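Local coordinates for protein anthranilate synthase component I (Streptococcus pneumoniae serotype 4, PDB 5KCK) that belongs to the anthranilate synthase family, a mixed alpha-and-beta protein built on antiparallel sheets, present here as an assembly of two copies, at residues Ile7-Val11 and Arg231-Val235; Phe193-Val197 and Ala433-Tyr437; Ile314-Glu319 and Val344-Leu349. All blocks are in the same frame, centred on the assembly; numbering follows the deposited sequence. Where two conformers were deposited one is given.

Interaction 1. Residues Ile7-Val11 and Arg231-Val235; sequences IHGDV and RNLRV
R231 grips the carboxylate of D10 side-on, with NE and NH2 each taking one oxygen. NE donates to D10 OD2 at 2.9 Å, nearly straight at 173° and within the guanidinium plane. NH2 meets D10 OD1, also at 2.9 Å, and there uses the syn lone pair. The two side chains run at about a right angle to each other, but their flat ends are only 33° apart, a shallow twist compatible with both bonds of the salt bridge. A bend at chi3 (60°) turns the end of the arginine so that this edge faces the acid, while V11 CG1 lies 3.5 Å from R231 NH2.

D10 sits in a type I beta turn from H8 to V11, just beyond strand 2-8, and R231 lies on helix 226-236, so the pair ties the end of a strand to a helix more than two hundred residues further on. The strand also forms an antiparallel ladder with a strand of the second subunit, which places the contact in the dimer interface.

The H8 ring is turned nearly perpendicular to the R231 guanidinium, and the two side chains pass each other in opposite directions. The ring brings CE1 edge-on to the backbone O of R231 at 3.5 Å, and the same carbon lies 3.8 Å from V235 CG2, which approaches obliquely. ND1 makes weak hydrogen bonds to both D10 oxygens, with D10 CG in the plane of the imidazole. A water bridges D10 OD2 and the backbone O of R231, donating to both. It accepts from R234 NH1 at 2.9 Å, in the plane of that guanidinium, whose NH2 forms a salt bridge with E30 of the second subunit.

Interaction 2. Residues Phe193-Val197 and Ala433-Tyr437; sequences FEGMV and AQNEY
E194 leans across A433 at the start of helix 433-446. Its CB lies 3.9 Å from A433 CB. From there CG, held anti to the carbonyl carbon (chi1 -61°), passes 4.0 Å from the backbone O of A433. The extended chain then carries the carboxylate to Q434, where E194 OE1 is 3.5 Å from Q434 CA and 3.0 Å from Q434 OE1, with the carboxylate and amide planes turned almost perpendicular.

F193 brings its ring obliquely to the backbone of the other helix, CE2 lying 3.7 Å from Y437 CA, and V197 sets CG1 3.8 Å from A433 CA. The axes of the short segments 193-197 and 433-437 approach to 9.0 Å, at 120° between their N-to-C directions. Both helices pack on antiparallel sheet: F193 and Y437 touch Q216 of strand 211-221, and V197 and E436 touch I427 of strand 418-427.

The contacts of F193, V197 and A433 are mostly apolar, whereas the outer end is polar. There two acceptors meet, so the approach of E194 OE1 to Q434 OE1 is not a hydrogen bond as modelled; an interchanged amide oxygen and nitrogen would be consistent with the short distance.

Interaction 3. Residues Ile314-Glu319 and Val344-Leu349; sequences IGRISE and VKGRLL
I314 reaches V344 through CG1, which stands anti to the carbonyl carbon (chi1 -69°), and an extended chi2 then sends CD1 to 3.8 Å from V344 CG1. The same rotation leaves the CG2 branch anti to the backbone N, where it comes 3.7 Å from G346 CA, a spot with no side chain of its own. In S318, a chi1 of -59° places OG where it can bond to I314 O at the helix end while still lying beside the R347 carbonyl.

These residues join the C-terminal end of helix 297-316 to the end of strand 338-347, the second arm of a beta hairpin with strand 324-333. The backbones meet in one antiparallel bridge, in which S318 and L348 are the non-hydrogen-bonded pair. Evidence for this is a flanking bond on each side: L349 N donates to I317 O at 3.0 Å, and E319 N donates to R347 O at 3.1 Å. S318 CB also lies against that R347 O.

Two leucines pack against the junction. L348 CD1 lies 3.7 Å from I317 CD1, whose side chain also packs on A357 and A360 of helix 354-361. L349 spreads over the S318–E319 peptide, with CG 3.5 Å from S318 C and CD2 near E319 N. R347 N is also hydrogen-bonded to S322 OG, in the loop between helix 297-316 and strand 324-333.

The helix end is itself pinned: I314 O accepts from I317 N on one face of its carbonyl plane and, on the opposite face, from S318 OG, which sits 2.8 Å away and 41° out of that plane.

The three contacts are spread widely, with centres 36 to 39 Å apart, and none touches another. Interactions 1 and 2 alternate along the chain, in the order 7-11, 193-197, 231-235 and 433-437, so interaction 1 ties the N-terminal strand to helix 226-236, and interaction 2 ties helix 190-205 to the last helix. Interaction 3 comes after interaction 1 has closed and before helix 433-446 begins. It lies on the opposite side of the chain's centre from interaction 1, at an end of the large antiparallel sheet that holds strands 338-347 and 324-333. Interaction 2 instead covers a different sheet, with strands 211-221 and 418-427, while interaction 1 lies in the interface with the second subunit.

Interaction 1. Residues Ile7-Val11 and Arg231-Val235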
# COMPACT_ATOMS: atom_id res chain seq x y z
N ILE A 7 7.59 11.34 -12.03
CA ILE A 7 6.90 12.13 -11.02
C ILE A 7 6.93 11.36 -9.71
O ILE A 7 6.68 10.15 -9.69
CB ILE A 7 5.45 12.44 -11.44
CG1 ILE A 7 5.43 13.26 -12.73
CG2 ILE A 7 4.71 13.15 -10.30
CD1 ILE A 7 4.04 13.70 -13.14
N HIS A 8 7.22 12.06 -8.62
CA HIS A 8 7.20 11.41 -7.32
C HIS A 8 5.77 10.97 -6.99
O HIS A 8 4.80 11.68 -7.28
CB HIS A 8 7.75 12.34 -6.24
CG HIS A 8 8.51 11.63 -5.17
ND1 HIS A 8 8.12 11.64 -3.85
CD2 HIS A 8 9.64 10.89 -5.22
CE1 HIS A 8 8.97 10.93 -3.13
NE2 HIS A 8 9.91 10.46 -3.94
N GLY A 9 5.64 9.78 -6.41
CA GLY A 9 4.34 9.14 -6.25
C GLY A 9 3.41 9.80 -5.25
O GLY A 9 2.23 9.42 -5.20
N ASP A 10 3.89 10.77 -4.47
CA ASP A 10 3.11 11.31 -3.37
C ASP A 10 2.30 12.54 -3.75
O ASP A 10 1.68 13.14 -2.86
CB ASP A 10 4.03 11.64 -2.18
CG ASP A 10 5.17 12.60 -2.55
OD1 ASP A 10 5.21 13.09 -3.70
OD2 ASP A 10 6.02 12.88 -1.67
N VAL A 11 2.31 12.96 -5.01
CA VAL A 11 1.58 14.14 -5.44
C VAL A 11 0.59 13.85 -6.55
O VAL A 11 -0.05 14.77 -7.07
CB VAL A 11 2.52 15.29 -5.87
CG1 VAL A 11 3.41 15.70 -4.73
CG2 VAL A 11 3.34 14.89 -7.11
N ARG A 231 9.89 13.84 2.23
CA ARG A 231 9.20 13.13 1.15
C ARG A 231 10.04 11.98 0.63
O ARG A 231 9.52 10.90 0.32
CB ARG A 231 8.84 14.09 0.01
CG ARG A 231 7.84 15.17 0.39
CD ARG A 231 7.70 16.19 -0.75
NE ARG A 231 7.24 15.54 -1.98
CZ ARG A 231 7.26 16.10 -3.18
NH1 ARG A 231 7.72 17.33 -3.35
NH2 ARG A 231 6.82 15.41 -4.22
N ASN A 232 11.35 12.18 0.53
CA ASN A 232 12.20 11.09 0.06
C ASN A 232 12.41 10.05 1.15
O ASN A 232 12.48 8.85 0.86
CB ASN A 232 13.55 11.63 -0.42
CG ASN A 232 14.36 10.57 -1.16
OD1 ASN A 232 13.91 10.03 -2.18
ND2 ASN A 232 15.53 10.26 -0.63
N LEU A 233 12.49 10.50 2.40
CA LEU A 233 12.72 9.60 3.52
C LEU A 233 11.60 8.57 3.65
O LEU A 233 11.86 7.38 3.86
CB LEU A 233 12.86 10.40 4.82
CG LEU A 233 13.24 9.59 6.06
CD1 LEU A 233 14.64 8.99 5.91
CD2 LEU A 233 13.14 10.45 7.32
N ARG A 234 10.35 9.01 3.52
CA ARG A 234 9.24 8.09 3.73
C ARG A 234 9.12 7.07 2.61
O ARG A 234 8.46 6.04 2.80
CB ARG A 234 7.92 8.87 3.90
CG ARG A 234 7.55 9.76 2.74
CD ARG A 234 6.57 10.87 3.16
NE ARG A 234 5.23 10.40 3.52
CZ ARG A 234 4.36 9.88 2.65
NH1 ARG A 234 4.67 9.73 1.37
NH2 ARG A 234 3.17 9.49 3.08
N VAL A 235 9.78 7.29 1.47
CA VAL A 235 9.86 6.26 0.44
C VAL A 235 11.03 5.31 0.68
O VAL A 235 10.92 4.11 0.46
CB VAL A 235 9.93 6.91 -0.96
CG1 VAL A 235 10.19 5.85 -2.02
CG2 VAL A 235 8.64 7.65 -1.25
O HOH W 1 6.79 10.92 -0.25

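Interaction 2. Residues Phe193-Val197 and Ala433-Tyr437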
# COMPACT_ATOMS: atom_id res chain seq x y z
N PHE A 193 36.75 9.76 20.14
CA PHE A 193 35.68 8.78 20.32
C PHE A 193 36.26 7.41 20.64
O PHE A 193 35.74 6.69 21.50
CB PHE A 193 34.80 8.69 19.07
CG PHE A 193 33.64 7.75 19.22
CD1 PHE A 193 32.54 8.09 20.01
CD2 PHE A 193 33.65 6.51 18.60
CE1 PHE A 193 31.47 7.21 20.15
CE2 PHE A 193 32.58 5.63 18.74
CZ PHE A 193 31.49 5.99 19.52
N GLU A 194 37.35 7.03 19.97
CA GLU A 194 37.96 5.74 20.24
C GLU A 194 38.53 5.69 21.65
O GLU A 194 38.52 4.62 22.28
CB GLU A 194 39.03 5.44 19.19
CG GLU A 194 38.47 5.38 17.78
CD GLU A 194 39.53 5.12 16.73
OE1 GLU A 194 39.74 3.95 16.37
OE2 GLU A 194 40.15 6.10 16.26
N GLY A 195 39.00 6.82 22.17
CA GLY A 195 39.41 6.87 23.57
C GLY A 195 38.24 6.73 24.53
O GLY A 195 38.38 6.12 25.60
N MSE A 196 37.08 7.29 24.19
CA MSE A 196 35.88 7.12 25.01
C MSE A 196 35.44 5.67 25.04
O MSE A 196 35.12 5.14 26.10
CB MSE A 196 34.72 7.97 24.49
CG MSE A 196 34.96 9.47 24.48
SE MSE A 196 33.50 10.36 23.53
CE MSE A 196 34.23 12.16 23.48
N VAL A 197 35.40 5.04 23.87
CA VAL A 197 35.10 3.61 23.79
C VAL A 197 36.05 2.83 24.68
O VAL A 197 35.64 1.94 25.45
CB VAL A 197 35.19 3.12 22.33
CG1 VAL A 197 35.02 1.60 22.27
CG2 VAL A 197 34.14 3.82 21.47
N ALA A 433 37.50 -0.52 19.22
CA ALA A 433 37.15 0.90 19.16
C ALA A 433 36.97 1.37 17.73
O ALA A 433 36.06 2.17 17.44
CB ALA A 433 38.22 1.73 19.87
N GLN A 434 37.82 0.90 16.81
CA GLN A 434 37.73 1.31 15.41
C GLN A 434 36.43 0.81 14.78
O GLN A 434 35.79 1.55 14.01
CB GLN A 434 38.94 0.78 14.64
CG GLN A 434 38.90 1.06 13.15
CD GLN A 434 38.95 2.54 12.82
OE1 GLN A 434 39.71 3.30 13.42
NE2 GLN A 434 38.12 2.96 11.87
N ASN A 435 36.04 -0.43 15.08
CA ASN A 435 34.78 -0.95 14.56
C ASN A 435 33.59 -0.13 15.06
O ASN A 435 32.65 0.13 14.31
CB ASN A 435 34.61 -2.41 14.95
CG ASN A 435 35.64 -3.31 14.31
OD1 ASN A 435 36.61 -2.83 13.71
ND2 ASN A 435 35.46 -4.62 14.45
N GLU A 436 33.62 0.29 16.32
CA GLU A 436 32.50 1.03 16.88
C GLU A 436 32.46 2.47 16.39
O GLU A 436 31.37 3.06 16.28
CB GLU A 436 32.54 0.97 18.40
CG GLU A 436 32.75 -0.43 18.97
CD GLU A 436 31.54 -1.34 18.86
OE1 GLU A 436 31.38 -2.23 19.74
OE2 GLU A 436 30.74 -1.21 17.90
N TYR A 437 33.62 3.07 16.11
CA TYR A 437 33.62 4.36 15.43
C TYR A 437 32.96 4.25 14.06
O TYR A 437 32.14 5.09 13.68
CB TYR A 437 35.04 4.90 15.29
CG TYR A 437 35.17 6.00 14.27
CD1 TYR A 437 34.80 7.30 14.56
CD2 TYR A 437 35.67 5.73 12.99
CE1 TYR A 437 34.91 8.31 13.63
CE2 TYR A 437 35.79 6.73 12.05
CZ TYR A 437 35.41 8.02 12.37
OH TYR A 437 35.53 9.01 11.43

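Interaction 3. Residues Ile314-Glu319 and Val344-Leu349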
# COMPACT_ATOMS: atom_id res chain seq x y z
N ILE A 314 7.49 -3.04 32.50
CA ILE A 314 6.04 -3.19 32.50
C ILE A 314 5.56 -3.75 33.84
O ILE A 314 4.55 -3.30 34.39
CB ILE A 314 5.61 -4.07 31.31
CG1 ILE A 314 5.84 -3.30 30.00
CG2 ILE A 314 4.16 -4.54 31.44
CD1 ILE A 314 5.48 -4.08 28.74
N GLY A 315 6.31 -4.70 34.40
CA GLY A 315 5.90 -5.32 35.65
C GLY A 315 5.83 -4.34 36.81
O GLY A 315 5.00 -4.50 37.71
N ARG A 316 6.69 -3.32 36.81
CA ARG A 316 6.67 -2.33 37.88
C ARG A 316 5.42 -1.45 37.87
O ARG A 316 5.09 -0.87 38.90
CB ARG A 316 7.91 -1.42 37.79
CG ARG A 316 9.23 -2.13 38.09
CD ARG A 316 10.35 -1.13 38.42
NE ARG A 316 10.46 -0.03 37.46
CZ ARG A 316 11.10 -0.11 36.29
NH1 ARG A 316 11.68 -1.24 35.93
NH2 ARG A 316 11.16 0.95 35.49
N ILE A 317 4.71 -1.35 36.75
CA ILE A 317 3.56 -0.46 36.65
C ILE A 317 2.28 -1.21 36.32
O ILE A 317 1.29 -0.58 35.95
CB ILE A 317 3.80 0.65 35.61
CG1 ILE A 317 4.04 0.04 34.24
CG2 ILE A 317 4.98 1.55 36.03
CD1 ILE A 317 4.07 1.05 33.11
N SER A 318 2.27 -2.53 36.45
CA SER A 318 1.13 -3.32 36.02
C SER A 318 0.70 -4.30 37.10
O SER A 318 1.38 -4.47 38.12
CB SER A 318 1.46 -4.10 34.73
OG SER A 318 1.82 -3.23 33.67
N GLU A 319 -0.44 -4.95 36.89
CA GLU A 319 -0.72 -6.15 37.67
C GLU A 319 0.33 -7.19 37.29
O GLU A 319 0.48 -7.52 36.11
CB GLU A 319 -2.13 -6.67 37.42
CG GLU A 319 -2.66 -7.57 38.55
CD GLU A 319 -2.08 -8.98 38.53
OE1 GLU A 319 -2.48 -9.78 37.65
OE2 GLU A 319 -1.23 -9.30 39.38
N VAL A 344 6.05 -7.53 24.46
CA VAL A 344 5.75 -7.65 25.88
C VAL A 344 4.57 -6.74 26.19
O VAL A 344 4.54 -5.58 25.75
CB VAL A 344 6.95 -7.27 26.76
CG1 VAL A 344 6.68 -7.64 28.23
CG2 VAL A 344 8.22 -7.95 26.24
N LYS A 345 3.59 -7.26 26.94
CA LYS A 345 2.38 -6.52 27.27
C LYS A 345 2.03 -6.72 28.73
O LYS A 345 2.30 -7.78 29.31
CB LYS A 345 1.18 -6.96 26.41
CG LYS A 345 1.29 -6.59 24.94
CD LYS A 345 0.18 -7.25 24.12
CE LYS A 345 0.16 -6.72 22.70
NZ LYS A 345 -0.02 -5.23 22.68
N GLY A 346 1.39 -5.71 29.31
CA GLY A 346 0.83 -5.83 30.65
C GLY A 346 -0.35 -4.89 30.84
O GLY A 346 -0.55 -3.95 30.06
N ARG A 347 -1.12 -5.15 31.90
CA ARG A 347 -2.29 -4.34 32.23
C ARG A 347 -1.89 -3.25 33.23
O ARG A 347 -1.61 -3.54 34.40
CB ARG A 347 -3.40 -5.22 32.78
CG ARG A 347 -4.72 -4.50 33.00
CD ARG A 347 -5.81 -5.47 33.46
NE ARG A 347 -5.92 -6.60 32.54
CZ ARG A 347 -6.60 -6.58 31.39
NH1 ARG A 347 -7.22 -5.47 31.01
NH2 ARG A 347 -6.64 -7.66 30.62
N LEU A 348 -1.89 -2.01 32.78
CA LEU A 348 -1.52 -0.87 33.62
C LEU A 348 -2.36 -0.82 34.89
O LEU A 348 -3.57 -1.03 34.86
CB LEU A 348 -1.70 0.41 32.80
CG LEU A 348 -1.13 1.73 33.30
CD1 LEU A 348 0.38 1.65 33.39
CD2 LEU A 348 -1.57 2.84 32.36
N LEU A 349 -1.71 -0.54 36.02
CA LEU A 349 -2.43 -0.47 37.29
C LEU A 349 -3.42 0.69 37.27
O LEU A 349 -3.17 1.72 36.64
CB LEU A 349 -1.45 -0.31 38.45
CG LEU A 349 -0.59 -1.53 38.78
CD1 LEU A 349 0.58 -1.14 39.63
CD2 LEU A 349 -1.42 -2.60 39.47